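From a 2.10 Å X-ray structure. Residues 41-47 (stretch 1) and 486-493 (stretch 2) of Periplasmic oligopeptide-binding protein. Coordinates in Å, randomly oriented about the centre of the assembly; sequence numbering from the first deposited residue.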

# COMPACT_ATOMS: atom_id res chain seq x y z
N ARG A 41 -2.17 -4.69 15.94
CA ARG A 41 -2.96 -5.09 14.77
C ARG A 41 -3.93 -3.97 14.41
O ARG A 41 -4.28 -3.14 15.26
N ILE A 42 -4.40 -3.97 13.17
CA ILE A 42 -5.54 -3.14 12.78
C ILE A 42 -6.76 -4.04 12.71
O ILE A 42 -6.76 -5.01 11.95
N ASP A 43 -7.79 -3.73 13.50
CA ASP A 43 -8.96 -4.62 13.56
C ASP A 43 -9.99 -4.27 12.49
O ASP A 43 -9.74 -3.45 11.60
N ALA A 44 -11.16 -4.91 12.56
CA ALA A 44 -12.12 -4.80 11.47
C ALA A 44 -12.62 -3.37 11.30
O ALA A 44 -12.99 -2.95 10.20
N SER A 45 -12.61 -2.61 12.39
CA SER A 45 -13.08 -1.23 12.36
C SER A 45 -12.00 -0.25 11.90
O SER A 45 -12.30 0.92 11.62
N GLY A 46 -10.76 -0.70 11.84
CA GLY A 46 -9.65 0.18 11.50
C GLY A 46 -8.90 0.66 12.73
O GLY A 46 -7.93 1.41 12.62
N ALA A 47 -9.35 0.23 13.91
CA ALA A 47 -8.69 0.61 15.16
C ALA A 47 -7.37 -0.15 15.37
O ALA A 47 -7.22 -1.31 14.97
N GLY A 486 -19.87 -12.11 8.64
CA GLY A 486 -20.07 -11.12 9.69
C GLY A 486 -18.80 -10.41 10.11
O GLY A 486 -17.68 -10.89 9.86
N GLY A 487 -18.95 -9.25 10.76
CA GLY A 487 -17.82 -8.49 11.27
C GLY A 487 -17.26 -7.39 10.36
O GLY A 487 -16.40 -6.62 10.78
N TYR A 488 -17.73 -7.32 9.12
CA TYR A 488 -17.23 -6.33 8.17
C TYR A 488 -17.74 -4.94 8.56
O TYR A 488 -18.93 -4.78 8.84
N THR A 489 -16.86 -3.94 8.58
CA THR A 489 -17.29 -2.57 8.85
C THR A 489 -16.94 -1.66 7.68
O THR A 489 -16.17 -2.04 6.80
N LEU A 490 -17.51 -0.46 7.68
CA LEU A 490 -17.25 0.48 6.59
C LEU A 490 -16.30 1.59 7.03
O LEU A 490 -16.22 2.63 6.38
N THR A 491 -15.58 1.36 8.12
CA THR A 491 -14.72 2.40 8.68
C THR A 491 -13.22 2.07 8.64
O THR A 491 -12.40 2.85 9.10
N ASN A 492 -12.87 0.91 8.08
CA ASN A 492 -11.46 0.52 7.90
C ASN A 492 -10.89 1.19 6.63
O ASN A 492 -10.78 0.56 5.57
N TYR A 493 -10.52 2.46 6.76
CA TYR A 493 -10.16 3.29 5.60
C TYR A 493 -8.86 2.90 4.87
O TYR A 493 -8.66 3.29 3.72

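Two threonine hydroxyls tie stretch 2 to the turn of stretch 1, each donating to a main-chain carbonyl: Thr489 OG1 to Ala44 O at 2.8 Å, and Thr491 OG1 to Ser45 O at 2.8 Å. Both threonines adopt the p rotamer (chi1 82° and 63°). The CA-to-CB bond of Thr489 points toward the turn, whereas that of Thr491 lies sideways, and its hydroxyl still reaches the carbonyl. Thr489 OG1 also accepts a weak hydrogen bond from Thr491 N at 3.3 Å, which links the two anchoring residues. Water 1 reinforces the first anchor: it donates to Ala44 O (2.8 Å) and accepts from Thr489 N (2.8 Å), so that Ala44 O receives both a hydroxyl and a water. Ser45 O and Thr491 O approach to 3.2 Å, but as two acceptors they do not bond.

The carbonyls are presented by a type I turn from Asp43 to Gly46, closed by Gly46 N to Asp43 O at 2.9 Å. Asp43 (p, chi1 79°) folds its carboxylate back over this turn: OD1 accepts from Ser45 OG (2.6 Å), Ser45 N (2.7 Å) and Ala47 N (3.2 Å), and weakly from Gly46 N (3.2 Å). Ser45, also p (chi1 70°), thus directs its hydroxyl to Asp43; its CA-to-CB bond points away overall, yet CB remains 3.9 Å from Thr491 OG1.

The CA-to-CB bond of Asn492, buried and in the t rotamer (chi1 -165°, chi2 -50°), lies sideways to stretch 1. Its ND2 lies 2.9 Å from Asp43 O and 3.9 Å from Ile42 CG2, while its CB sits 3.5 Å from Ala44 O; OD1 and ND2 are both hydrogen-bonded elsewhere in the structure. Ile42 (m, m) starts out toward stretch 2, but the end of its side chain leads away, leaving the CG2 methyl as its nearest approach.

Apolar packing is modest, consistent with a small contact of 286 Å² summed over both sides. The CA-to-CB bond of Ala44 lies sideways, and its CB is 3.4 Å from Gly487 O and 4.3 Å from Thr489 CG2. Gly46 brings the backbones close, its CA 4.0 Å from Asn492 CA; a CB here would lie just 3.1 Å from Thr491 O, and at phi/psi 99°/0° it would also be jammed against the carbonyl O of Ser45, which by itself calls for glycine. The CA-to-CB bonds of Tyr488 and Leu490 point away from stretch 1 and that of Tyr493 lies sideways; none of the three residues touches it. Arg41 is out of reach.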

# COMPACT_ATOMS: atom_id res chain seq x y z
CB ARG A 41 -3.79 -6.35 15.05
CG ARG A 41 -3.03 -7.61 15.41
CD ARG A 41 -3.93 -8.85 15.22
NE ARG A 41 -5.23 -8.70 15.89
CZ ARG A 41 -6.40 -8.59 15.26
NH1 ARG A 41 -6.46 -8.62 13.94
NH2 ARG A 41 -7.52 -8.45 15.97
CB ILE A 42 -5.36 -2.49 11.40
CG1 ILE A 42 -4.06 -1.69 11.36
CG2 ILE A 42 -6.59 -1.62 11.05
CD1 ILE A 42 -3.94 -0.61 12.46
CB ASP A 43 -9.58 -4.67 14.97
CG ASP A 43 -10.46 -3.45 15.29
OD1 ASP A 43 -10.78 -2.64 14.39
OD2 ASP A 43 -10.86 -3.32 16.47
CB ALA A 44 -13.28 -5.75 11.69
CB SER A 45 -13.55 -0.81 13.76
OG SER A 45 -12.43 -0.68 14.63
CB ALA A 47 -9.63 0.38 16.34
CB TYR A 488 -17.68 -6.67 6.74
CG TYR A 488 -16.90 -5.97 5.63
CD1 TYR A 488 -17.28 -4.71 5.17
CD2 TYR A 488 -15.80 -6.58 5.05
CE1 TYR A 488 -16.57 -4.07 4.16
CE2 TYR A 488 -15.08 -5.95 4.03
CZ TYR A 488 -15.47 -4.69 3.59
OH TYR A 488 -14.76 -4.07 2.59
CB THR A 489 -16.64 -1.98 10.12
OG1 THR A 489 -15.33 -1.49 9.80
CG2 THR A 489 -16.57 -3.02 11.24
CB LEU A 490 -18.57 1.07 6.07
CG LEU A 490 -19.63 0.05 5.63
CD1 LEU A 490 -20.90 0.76 5.15
CD2 LEU A 490 -19.08 -0.89 4.55
CB THR A 491 -15.13 2.73 10.12
OG1 THR A 491 -14.94 1.57 10.94
CG2 THR A 491 -16.60 3.15 10.17
CB ASN A 492 -11.35 -1.01 7.83
CG ASN A 492 -9.92 -1.50 8.00
OD1 ASN A 492 -8.98 -1.03 7.35
ND2 ASN A 492 -9.74 -2.49 8.88
CB TYR A 493 -10.14 4.77 6.00
CG TYR A 493 -11.45 5.24 6.61
CD1 TYR A 493 -12.63 5.23 5.86
CD2 TYR A 493 -11.52 5.67 7.92
CE1 TYR A 493 -13.84 5.65 6.41
CE2 TYR A 493 -12.72 6.09 8.48
CZ TYR A 493 -13.87 6.08 7.72
OH TYR A 493 -15.06 6.50 8.28
O HOH W 1 -14.13 -4.43 8.05